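Uncharacterized protein (Legionella pneumophila subsp. pneumophila, PDB 5L0L) is of unknown function but carries a domain related to the HIT superfamily of nucleotide hydrolases and transferases, and is probably membrane-anchored. Local coordinates at residues 123-137 against 147-161. Numbering follows the deposited sequence.
Sequences EPSMLHLHMWGRGDP and LRGPEPGLMFDLIAK. With SO4 (sulfate ion), chain C.
Both terminal nitrogens of Arg134 converge on one carbonyl oxygen: Arg134 NH1 lies 2.8 Å from Leu154 O and Arg134 NH2 lies 3.0 Å from Leu154 O, with the oxygen only 7° out of the guanidinium plane. NH1 also donates to Pro150 O at 3.0 Å, from well above that carbonyl's plane. A side chain bent at chi2 and chi3 folds the guanidinium into the curl of 150-154, where Leu154 N bonds to Glu151 O in a type II turn. Water 2 accepts from Arg134 NE and Gly135 N and probably donates to Pro150 O, joining the same loop to the end of the strand. Two residues further along the loop, Phe156 stacks face to face on the five-membered ring of Trp132, centroids 4.1 Å apart, the planes tilted by 30°. On that same face of the indole, Leu158 CD2 makes a CH-pi contact 3.8 Å from the six-membered ring centroid, while Trp132 NE1 bonds to Gln98 of the neighbouring strand. Strand 128-134 belongs to the antiparallel sheet of the HIT-related domain and carries His-Leu-His, resembling the family's histidine motif. His128 ND1 donates to Met126 O, which fixes the ring's rotation and presents NE2 to sulfate O1 at 2.9 Å; His130 NE2 reaches sulfate O3. Gly103 N and Asn105 N also donate to the sulfate; the ion, probably from the crystallisation liquor, may mark where a substrate phosphate would sit, as in HIT proteins. Beside it, Glu123 OE1 and Lys161 NZ form a long salt bridge of 3.5 Å. At the other end, Arg148 N bonds to Pro137 O, in the carbonyl plane on a lone pair, and Leu147 CD2 packs against Gly135 N.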
ATOM      1  N   GLU A 123     -21.373  -4.884  -1.645  1.00 36.79           N
ATOM      2  CA  GLU A 123     -20.178  -4.197  -2.099  1.00 34.58           C
ATOM      3  C   GLU A 123     -19.403  -5.060  -3.117  1.00 31.16           C
ATOM      4  O   GLU A 123     -18.908  -6.141  -2.764  1.00 30.42           O
ATOM      5  CB  GLU A 123     -19.327  -3.881  -0.854  1.00 36.22           C
ATOM      6  CG  GLU A 123     -18.014  -3.167  -1.125  1.00 37.67           C
ATOM      7  CD  GLU A 123     -17.341  -2.660   0.144  1.00 39.88           C
ATOM      8  OE1 GLU A 123     -18.005  -2.567   1.213  1.00 43.45           O
ATOM      9  OE2 GLU A 123     -16.139  -2.348   0.076  1.00 40.20           O
ATOM     10  N   PRO A 124     -19.288  -4.596  -4.369  1.00 28.69           N
ATOM     11  CA  PRO A 124     -18.439  -5.362  -5.290  1.00 27.16           C
ATOM     12  C   PRO A 124     -16.981  -5.268  -4.851  1.00 25.23           C
ATOM     13  O   PRO A 124     -16.599  -4.287  -4.189  1.00 25.05           O
ATOM     14  CB  PRO A 124     -18.630  -4.663  -6.627  1.00 28.43           C
ATOM     15  CG  PRO A 124     -19.080  -3.281  -6.289  1.00 29.05           C
ATOM     16  CD  PRO A 124     -19.874  -3.409  -5.016  1.00 29.06           C
ATOM     17  N   SER A 125     -16.193  -6.285  -5.189  1.00 25.04           N
ATOM     18  CA  SER A 125     -14.760  -6.192  -5.093  1.00 23.77           C
ATOM     19  C   SER A 125     -14.265  -5.362  -6.284  1.00 22.83           C
ATOM     20  O   SER A 125     -14.555  -5.688  -7.446  1.00 22.67           O
ATOM     21  CB  SER A 125     -14.123  -7.578  -5.066  1.00 23.92           C
ATOM     22  OG  SER A 125     -12.710  -7.511  -5.179  1.00 23.40           O
HETATM   23  N   MSE A 126     -13.561  -4.273  -5.971  1.00 21.58           N
HETATM   24  CA  MSE A 126     -12.976  -3.371  -6.957  1.00 21.15           C
HETATM   25  C   MSE A 126     -11.506  -3.283  -6.690  1.00 20.30           C
HETATM   26  O   MSE A 126     -11.066  -3.434  -5.530  1.00 20.10           O
HETATM   27  CB  MSE A 126     -13.553  -1.970  -6.784  1.00 21.45           C
HETATM   28  CG  MSE A 126     -15.043  -1.910  -6.983  1.00 22.20           C
HETATM   29 SE   MSE A 126     -15.588  -0.064  -6.464  0.75 22.06          SE
HETATM   30  CE  MSE A 126     -16.252  -0.557  -4.710  1.00 23.09           C
ATOM     31  N   LEU A 127     -10.704  -3.045  -7.714  1.00 19.55           N
ATOM     32  CA  LEU A 127      -9.267  -2.802  -7.498  1.00 18.95           C
ATOM     33  C   LEU A 127      -9.128  -1.371  -6.954  1.00 18.10           C
ATOM     34  O   LEU A 127      -9.480  -0.419  -7.616  1.00 17.68           O
ATOM     35  CB  LEU A 127      -8.479  -2.953  -8.783  1.00 19.49           C
ATOM     36  CG  LEU A 127      -6.976  -2.656  -8.737  1.00 19.58           C
ATOM     37  CD1 LEU A 127      -6.254  -3.598  -7.803  1.00 19.56           C
ATOM     38  CD2 LEU A 127      -6.407  -2.696 -10.148  1.00 20.23           C
ATOM     39  N   HIS A 128      -8.678  -1.251  -5.715  1.00 17.33           N
ATOM     40  CA  HIS A 128      -8.648   0.074  -5.068  1.00 16.75           C
ATOM     41  C   HIS A 128      -7.728   0.055  -3.888  1.00 16.04           C
ATOM     42  O   HIS A 128      -7.473  -1.007  -3.320  1.00 16.04           O
ATOM     43  CB  HIS A 128     -10.064   0.545  -4.656  1.00 16.96           C
ATOM     44  CG  HIS A 128     -10.633  -0.159  -3.459  1.00 17.21           C
ATOM     45  ND1 HIS A 128     -10.980  -1.496  -3.464  1.00 17.75           N
ATOM     46  CD2 HIS A 128     -10.864   0.280  -2.197  1.00 17.32           C
ATOM     47  CE1 HIS A 128     -11.456  -1.835  -2.277  1.00 17.85           C
ATOM     48  NE2 HIS A 128     -11.390  -0.771  -1.486  1.00 17.65           N
ATOM     49  N   LEU A 129      -7.241   1.232  -3.498  1.00 15.32           N
ATOM     50  CA  LEU A 129      -6.456   1.344  -2.297  1.00 14.90           C
ATOM     51  C   LEU A 129      -6.770   2.646  -1.575  1.00 14.38           C
ATOM     52  O   LEU A 129      -7.401   3.542  -2.132  1.00 14.21           O
ATOM     53  CB  LEU A 129      -4.963   1.195  -2.555  1.00 15.06           C
ATOM     54  CG  LEU A 129      -4.185   2.174  -3.424  1.00 15.19           C
ATOM     55  CD1 LEU A 129      -3.888   3.481  -2.708  1.00 14.98           C
ATOM     56  CD2 LEU A 129      -2.878   1.529  -3.869  1.00 15.52           C
ATOM     57  N   HIS A 130      -6.332   2.690  -0.329  1.00 14.05           N
ATOM     58  CA  HIS A 130      -6.588   3.804   0.598  1.00 13.72           C
ATOM     59  C   HIS A 130      -5.271   4.507   0.831  1.00 13.46           C
ATOM     60  O   HIS A 130      -4.241   3.863   0.947  1.00 13.45           O
ATOM     61  CB  HIS A 130      -7.075   3.270   1.944  1.00 13.86           C
ATOM     62  CG  HIS A 130      -8.295   2.434   1.837  1.00 14.18           C
ATOM     63  ND1 HIS A 130      -9.550   2.984   1.759  1.00 14.34           N
ATOM     64  CD2 HIS A 130      -8.450   1.094   1.704  1.00 14.51           C
ATOM     65  CE1 HIS A 130     -10.436   2.011   1.591  1.00 14.62           C
ATOM     66  NE2 HIS A 130      -9.795   0.852   1.604  1.00 14.69           N
HETATM   67  N   MSE A 131      -5.318   5.824   0.954  1.00 13.12           N
HETATM   68  CA  MSE A 131      -4.119   6.621   1.257  1.00 13.00           C
HETATM   69  C   MSE A 131      -4.528   7.730   2.227  1.00 12.68           C
HETATM   70  O   MSE A 131      -5.685   8.211   2.194  1.00 12.56           O
HETATM   71  CB  MSE A 131      -3.522   7.177  -0.040  1.00 13.22           C
HETATM   72  CG  MSE A 131      -2.276   7.979   0.218  1.00 13.38           C
HETATM   73 SE   MSE A 131      -1.422   8.620  -1.453  1.00 13.94          SE
HETATM   74  CE  MSE A 131      -0.992   6.884  -2.237  1.00 14.19           C
ATOM     75  N   TRP A 132      -3.625   8.090   3.132  1.00 12.57           N
ATOM     76  CA  TRP A 132      -3.921   9.116   4.136  1.00 12.47           C
ATOM     77  C   TRP A 132      -2.622   9.695   4.643  1.00 12.59           C
ATOM     78  O   TRP A 132      -1.521   9.214   4.273  1.00 12.75           O
ATOM     79  CB  TRP A 132      -4.758   8.519   5.294  1.00 12.38           C
ATOM     80  CG  TRP A 132      -4.033   7.419   5.997  1.00 12.44           C
ATOM     81  CD1 TRP A 132      -3.305   7.521   7.147  1.00 12.50           C
ATOM     82  CD2 TRP A 132      -3.944   6.039   5.590  1.00 12.51           C
ATOM     83  NE1 TRP A 132      -2.738   6.304   7.463  1.00 12.60           N
ATOM     84  CE2 TRP A 132      -3.123   5.379   6.536  1.00 12.61           C
ATOM     85  CE3 TRP A 132      -4.470   5.298   4.520  1.00 12.54           C
ATOM     86  CZ2 TRP A 132      -2.828   4.014   6.461  1.00 12.72           C
ATOM     87  CZ3 TRP A 132      -4.130   3.960   4.417  1.00 12.66           C
ATOM     88  CH2 TRP A 132      -3.316   3.330   5.370  1.00 12.75           C
ATOM     89  N   GLY A 133      -2.740  10.743   5.437  1.00 12.56           N
ATOM     90  CA  GLY A 133      -1.563  11.445   5.998  1.00 12.72           C
ATOM     91  C   GLY A 133      -1.488  11.282   7.510  1.00 12.71           C
ATOM     92  O   GLY A 133      -2.534  11.151   8.195  1.00 12.59           O
ATOM     93  N   ARG A 134      -0.255  11.304   8.025  1.00 12.94           N
ATOM     94  CA  ARG A 134       0.038  11.305   9.444  1.00 13.09           C
ATOM     95  C   ARG A 134       0.790  12.575   9.857  1.00 13.39           C
ATOM     96  O   ARG A 134       1.618  13.127   9.118  1.00 13.56           O
ATOM     97  CB  ARG A 134       0.843  10.050   9.865  1.00 13.17           C
ATOM     98  CG  ARG A 134       0.229   8.719   9.426  1.00 13.03           C
ATOM     99  CD  ARG A 134      -1.148   8.470  10.066  1.00 12.86           C
ATOM    100  NE  ARG A 134      -1.076   8.376  11.519  1.00 12.97           N
ATOM    101  CZ  ARG A 134      -0.688   7.280  12.186  1.00 13.13           C
ATOM    102  NH1 ARG A 134      -0.636   7.328  13.493  1.00 13.34           N
ATOM    103  NH2 ARG A 134      -0.363   6.136  11.563  1.00 13.13           N
ATOM    104  N   GLY A 135       0.546  12.967  11.085  1.00 13.61           N
ATOM    105  CA  GLY A 135       1.132  14.158  11.659  1.00 14.05           C
ATOM    106  C   GLY A 135       0.424  14.532  12.944  1.00 14.29           C
ATOM    107  O   GLY A 135      -0.137  13.654  13.599  1.00 14.25           O
ATOM    108  N   ASP A 136       0.477  15.810  13.336  1.00 14.71           N
ATOM    109  CA  ASP A 136      -0.219  16.240  14.532  1.00 15.07           C
ATOM    110  C   ASP A 136      -1.727  16.152  14.283  1.00 14.94           C
ATOM    111  O   ASP A 136      -2.250  16.909  13.468  1.00 14.90           O
ATOM    112  CB  ASP A 136       0.193  17.679  14.886  1.00 15.52           C
ATOM    113  CG  ASP A 136      -0.530  18.226  16.102  1.00 15.80           C
ATOM    114  OD1 ASP A 136      -1.440  17.599  16.668  1.00 15.73           O
ATOM    115  OD2 ASP A 136      -0.155  19.356  16.490  1.00 16.35           O
ATOM    116  N   PRO A 137      -2.433  15.257  14.979  1.00 15.04           N
ATOM    117  CA  PRO A 137      -3.870  15.142  14.733  1.00 15.11           C
ATOM    118  C   PRO A 137      -4.683  16.392  14.958  1.00 15.50           C
ATOM    119  O   PRO A 137      -5.726  16.539  14.330  1.00 15.13           O
ATOM    120  CB  PRO A 137      -4.314  14.067  15.724  1.00 15.19           C
ATOM    121  CG  PRO A 137      -3.072  13.249  15.960  1.00 15.14           C
ATOM    122  CD  PRO A 137      -1.992  14.282  15.998  1.00 15.21           C
ATOM    123  N   LEU A 147      -6.343  17.375  10.999  1.00 14.58           N
ATOM    124  CA  LEU A 147      -5.962  16.127  10.372  1.00 14.41           C
ATOM    125  C   LEU A 147      -6.733  14.934  10.938  1.00 14.48           C
ATOM    126  O   LEU A 147      -7.264  14.125  10.185  1.00 14.33           O
ATOM    127  CB  LEU A 147      -4.451  15.905  10.530  1.00 14.41           C
ATOM    128  CG  LEU A 147      -3.903  14.628   9.844  1.00 14.24           C
ATOM    129  CD1 LEU A 147      -4.005  14.757   8.329  1.00 14.16           C
ATOM    130  CD2 LEU A 147      -2.461  14.365  10.293  1.00 14.37           C
ATOM    131  N   ARG A 148      -6.803  14.866  12.271  1.00 14.77           N
ATOM    132  CA  ARG A 148      -7.385  13.749  12.998  1.00 15.07           C
ATOM    133  C   ARG A 148      -6.593  12.461  12.766  1.00 14.89           C
ATOM    134  O   ARG A 148      -5.524  12.475  12.138  1.00 14.75           O
ATOM    135  CB  ARG A 148      -8.882  13.575  12.660  1.00 15.42           C
ATOM    136  CG  ARG A 148      -9.695  14.841  12.918  1.00 15.85           C
ATOM    137  CD  ARG A 148     -11.008  14.695  12.180  1.00 16.13           C
ATOM    138  NE  ARG A 148     -11.910  15.766  12.485  1.00 16.53           N
ATOM    139  CZ  ARG A 148     -12.267  16.766  11.679  1.00 16.46           C
ATOM    140  NH1 ARG A 148     -11.813  16.915  10.442  1.00 16.26           N
ATOM    141  NH2 ARG A 148     -13.094  17.667  12.176  1.00 16.76           N
ATOM    142  N   GLY A 149      -7.074  11.345  13.298  1.00 14.94           N
ATOM    143  CA  GLY A 149      -6.323  10.098  13.264  1.00 14.96           C
ATOM    144  C   GLY A 149      -5.430  10.001  14.499  1.00 15.23           C
ATOM    145  O   GLY A 149      -5.325  10.955  15.281  1.00 15.21           O
ATOM    146  N   PRO A 150      -4.846   8.820  14.745  1.00 15.44           N
ATOM    147  CA  PRO A 150      -4.001   8.633  15.914  1.00 15.82           C
ATOM    148  C   PRO A 150      -2.665   9.338  15.779  1.00 15.88           C
ATOM    149  O   PRO A 150      -2.182   9.597  14.659  1.00 15.45           O
ATOM    150  CB  PRO A 150      -3.864   7.098  16.027  1.00 15.96           C
ATOM    151  CG  PRO A 150      -4.277   6.557  14.727  1.00 15.78           C
ATOM    152  CD  PRO A 150      -5.058   7.586  13.984  1.00 15.48           C
ATOM    153  N   GLU A 151      -2.037   9.621  16.916  1.00 16.46           N
ATOM    154  CA  GLU A 151      -0.700  10.223  16.881  1.00 16.88           C
ATOM    155  C   GLU A 151       0.321   9.341  16.142  1.00 16.53           C
ATOM    156  O   GLU A 151       0.220   8.132  16.234  1.00 16.34           O
ATOM    157  CB  GLU A 151      -0.180  10.461  18.301  1.00 18.03           C
ATOM    158  CG  GLU A 151      -0.852  11.632  18.950  1.00 18.89           C
ATOM    159  CD  GLU A 151      -0.494  11.777  20.415  1.00 20.29           C
ATOM    160  OE1 GLU A 151       0.350  11.027  20.919  1.00 21.26           O
ATOM    161  OE2 GLU A 151      -1.079  12.680  21.020  1.00 22.24           O
ATOM    162  N   PRO A 152       1.284   9.940  15.417  1.00 16.34           N
ATOM    163  CA  PRO A 152       2.372   9.197  14.757  1.00 16.49           C
ATOM    164  C   PRO A 152       3.044   8.213  15.680  1.00 16.83           C
ATOM    165  O   PRO A 152       3.216   8.495  16.877  1.00 17.02           O
ATOM    166  CB  PRO A 152       3.321  10.303  14.291  1.00 16.62           C
ATOM    167  CG  PRO A 152       2.415  11.447  14.030  1.00 16.34           C
ATOM    168  CD  PRO A 152       1.391  11.375  15.120  1.00 16.39           C
ATOM    169  N   GLY A 153       3.320   7.039  15.136  1.00 16.85           N
ATOM    170  CA  GLY A 153       3.788   5.883  15.904  1.00 17.21           C
ATOM    171  C   GLY A 153       2.734   4.824  16.107  1.00 17.12           C
ATOM    172  O   GLY A 153       3.063   3.629  16.187  1.00 17.18           O
ATOM    173  N   LEU A 154       1.482   5.253  16.251  1.00 16.89           N
ATOM    174  CA  LEU A 154       0.374   4.332  16.492  1.00 16.97           C
ATOM    175  C   LEU A 154      -0.191   3.870  15.151  1.00 16.47           C
ATOM    176  O   LEU A 154      -0.119   4.610  14.159  1.00 16.16           O
ATOM    177  CB  LEU A 154      -0.731   5.008  17.293  1.00 17.23           C
ATOM    178  CG  LEU A 154      -0.302   5.526  18.672  1.00 17.89           C
ATOM    179  CD1 LEU A 154      -1.427   6.310  19.327  1.00 18.14           C
ATOM    180  CD2 LEU A 154       0.153   4.359  19.539  1.00 18.46           C
HETATM  181  N   MSE A 155      -0.773   2.684  15.133  1.00 16.44           N
HETATM  182  CA  MSE A 155      -1.465   2.178  13.943  1.00 16.30           C
HETATM  183  C   MSE A 155      -2.743   2.943  13.609  1.00 16.09           C
HETATM  184  O   MSE A 155      -3.603   3.113  14.461  1.00 16.08           O
HETATM  185  CB  MSE A 155      -1.835   0.702  14.159  1.00 16.60           C
HETATM  186  CG  MSE A 155      -2.486   0.016  12.956  1.00 16.66           C
HETATM  187 SE   MSE A 155      -1.116  -0.383  11.616  0.75 16.67          SE
HETATM  188  CE  MSE A 155      -0.281  -1.876  12.518  1.00 17.12           C
ATOM    189  N   PHE A 156      -2.877   3.370  12.358  1.00 15.79           N
ATOM    190  CA  PHE A 156      -4.108   3.973  11.842  1.00 15.77           C
ATOM    191  C   PHE A 156      -5.051   2.847  11.414  1.00 16.11           C
ATOM    192  O   PHE A 156      -4.705   2.040  10.544  1.00 16.28           O
ATOM    193  CB  PHE A 156      -3.772   4.873  10.659  1.00 15.38           C
ATOM    194  CG  PHE A 156      -4.914   5.749  10.191  1.00 15.10           C
ATOM    195  CD1 PHE A 156      -6.033   5.203   9.585  1.00 15.01           C
ATOM    196  CD2 PHE A 156      -4.843   7.126  10.323  1.00 14.97           C
ATOM    197  CE1 PHE A 156      -7.081   6.017   9.119  1.00 15.01           C
ATOM    198  CE2 PHE A 156      -5.878   7.933   9.870  1.00 14.86           C
ATOM    199  CZ  PHE A 156      -6.982   7.391   9.259  1.00 14.84           C
ATOM    200  N   ASP A 157      -6.205   2.725  12.057  1.00 16.64           N
ATOM    201  CA  ASP A 157      -7.123   1.633  11.742  1.00 17.20           C
ATOM    202  C   ASP A 157      -8.103   2.098  10.674  1.00 16.95           C
ATOM    203  O   ASP A 157      -8.870   3.034  10.908  1.00 16.51           O
ATOM    204  CB  ASP A 157      -7.873   1.140  12.991  1.00 18.15           C
ATOM    205  CG  ASP A 157      -8.465  -0.247  12.789  1.00 19.05           C
ATOM    206  OD1 ASP A 157      -9.197  -0.515  11.788  1.00 19.41           O
ATOM    207  OD2 ASP A 157      -8.167  -1.134  13.619  1.00 20.15           O
ATOM    208  N   LEU A 158      -8.068   1.456   9.498  1.00 16.96           N
ATOM    209  CA  LEU A 158      -8.942   1.834   8.386  1.00 17.20           C
ATOM    210  C   LEU A 158     -10.398   1.385   8.558  1.00 18.24           C
ATOM    211  O   LEU A 158     -11.252   1.834   7.789  1.00 17.89           O
ATOM    212  CB  LEU A 158      -8.386   1.353   7.033  1.00 16.84           C
ATOM    213  CG  LEU A 158      -7.062   2.014   6.649  1.00 16.50           C
ATOM    214  CD1 LEU A 158      -6.440   1.289   5.473  1.00 16.52           C
ATOM    215  CD2 LEU A 158      -7.179   3.512   6.329  1.00 16.24           C
ATOM    216  N   ILE A 159     -10.649   0.525   9.550  1.00 19.69           N
ATOM    217  CA  ILE A 159     -11.966   0.105  10.015  1.00 21.58           C
ATOM    218  C   ILE A 159     -12.500  -0.988   9.101  1.00 23.10           C
ATOM    219  O   ILE A 159     -12.898  -0.710   7.972  1.00 24.96           O
ATOM    220  CB  ILE A 159     -13.047   1.222  10.117  1.00 22.33           C
ATOM    221  CG1 ILE A 159     -12.563   2.471  10.824  1.00 22.14           C
ATOM    222  CG2 ILE A 159     -14.283   0.677  10.869  1.00 23.33           C
ATOM    223  CD1 ILE A 159     -12.004   2.263  12.220  1.00 22.47           C
ATOM    224  N   ALA A 160     -12.466  -2.231   9.551  1.00 21.48           N
ATOM    225  CA  ALA A 160     -13.077  -3.339   8.827  1.00 21.57           C
ATOM    226  C   ALA A 160     -14.523  -3.493   9.311  1.00 22.42           C
ATOM    227  O   ALA A 160     -14.783  -3.324  10.496  1.00 22.54           O
ATOM    228  CB  ALA A 160     -12.288  -4.618   9.103  1.00 21.20           C
ATOM    229  N   LYS A 161     -15.456  -3.780   8.412  1.00 23.68           N
ATOM    230  CA  LYS A 161     -16.857  -4.065   8.810  1.00 26.55           C
ATOM    231  C   LYS A 161     -16.969  -5.287   9.713  1.00 26.31           C
ATOM    232  O   LYS A 161     -17.742  -5.299  10.663  1.00 26.56           O
ATOM    233  CB  LYS A 161     -17.731  -4.286   7.577  1.00 29.39           C
ATOM    234  CG  LYS A 161     -18.007  -2.984   6.876  1.00 32.63           C
ATOM    235  CD  LYS A 161     -18.848  -3.125   5.614  1.00 35.51           C
ATOM    236  CE  LYS A 161     -18.757  -1.808   4.854  1.00 38.02           C
ATOM    237  NZ  LYS A 161     -19.927  -1.536   3.981  1.00 41.76           N
TER
HETATM  238  S   SO4 C 401     -11.586  -2.056   2.030  1.00 23.22           S
HETATM  239  O1  SO4 C 401     -12.406  -1.157   1.166  1.00 29.90           O
HETATM  240  O2  SO4 C 401     -12.353  -3.296   2.004  1.00 24.66           O
HETATM  241  O3  SO4 C 401     -10.315  -2.011   1.317  1.00 21.79           O
HETATM  242  O4  SO4 C 401     -11.729  -1.269   3.263  1.00 23.57           O
HETATM  243  O   HOH W   1      -3.745  10.872  10.753  1.00 13.95           O
HETATM  244  O   HOH W   2      -1.534  11.080  12.359  1.00 13.62           O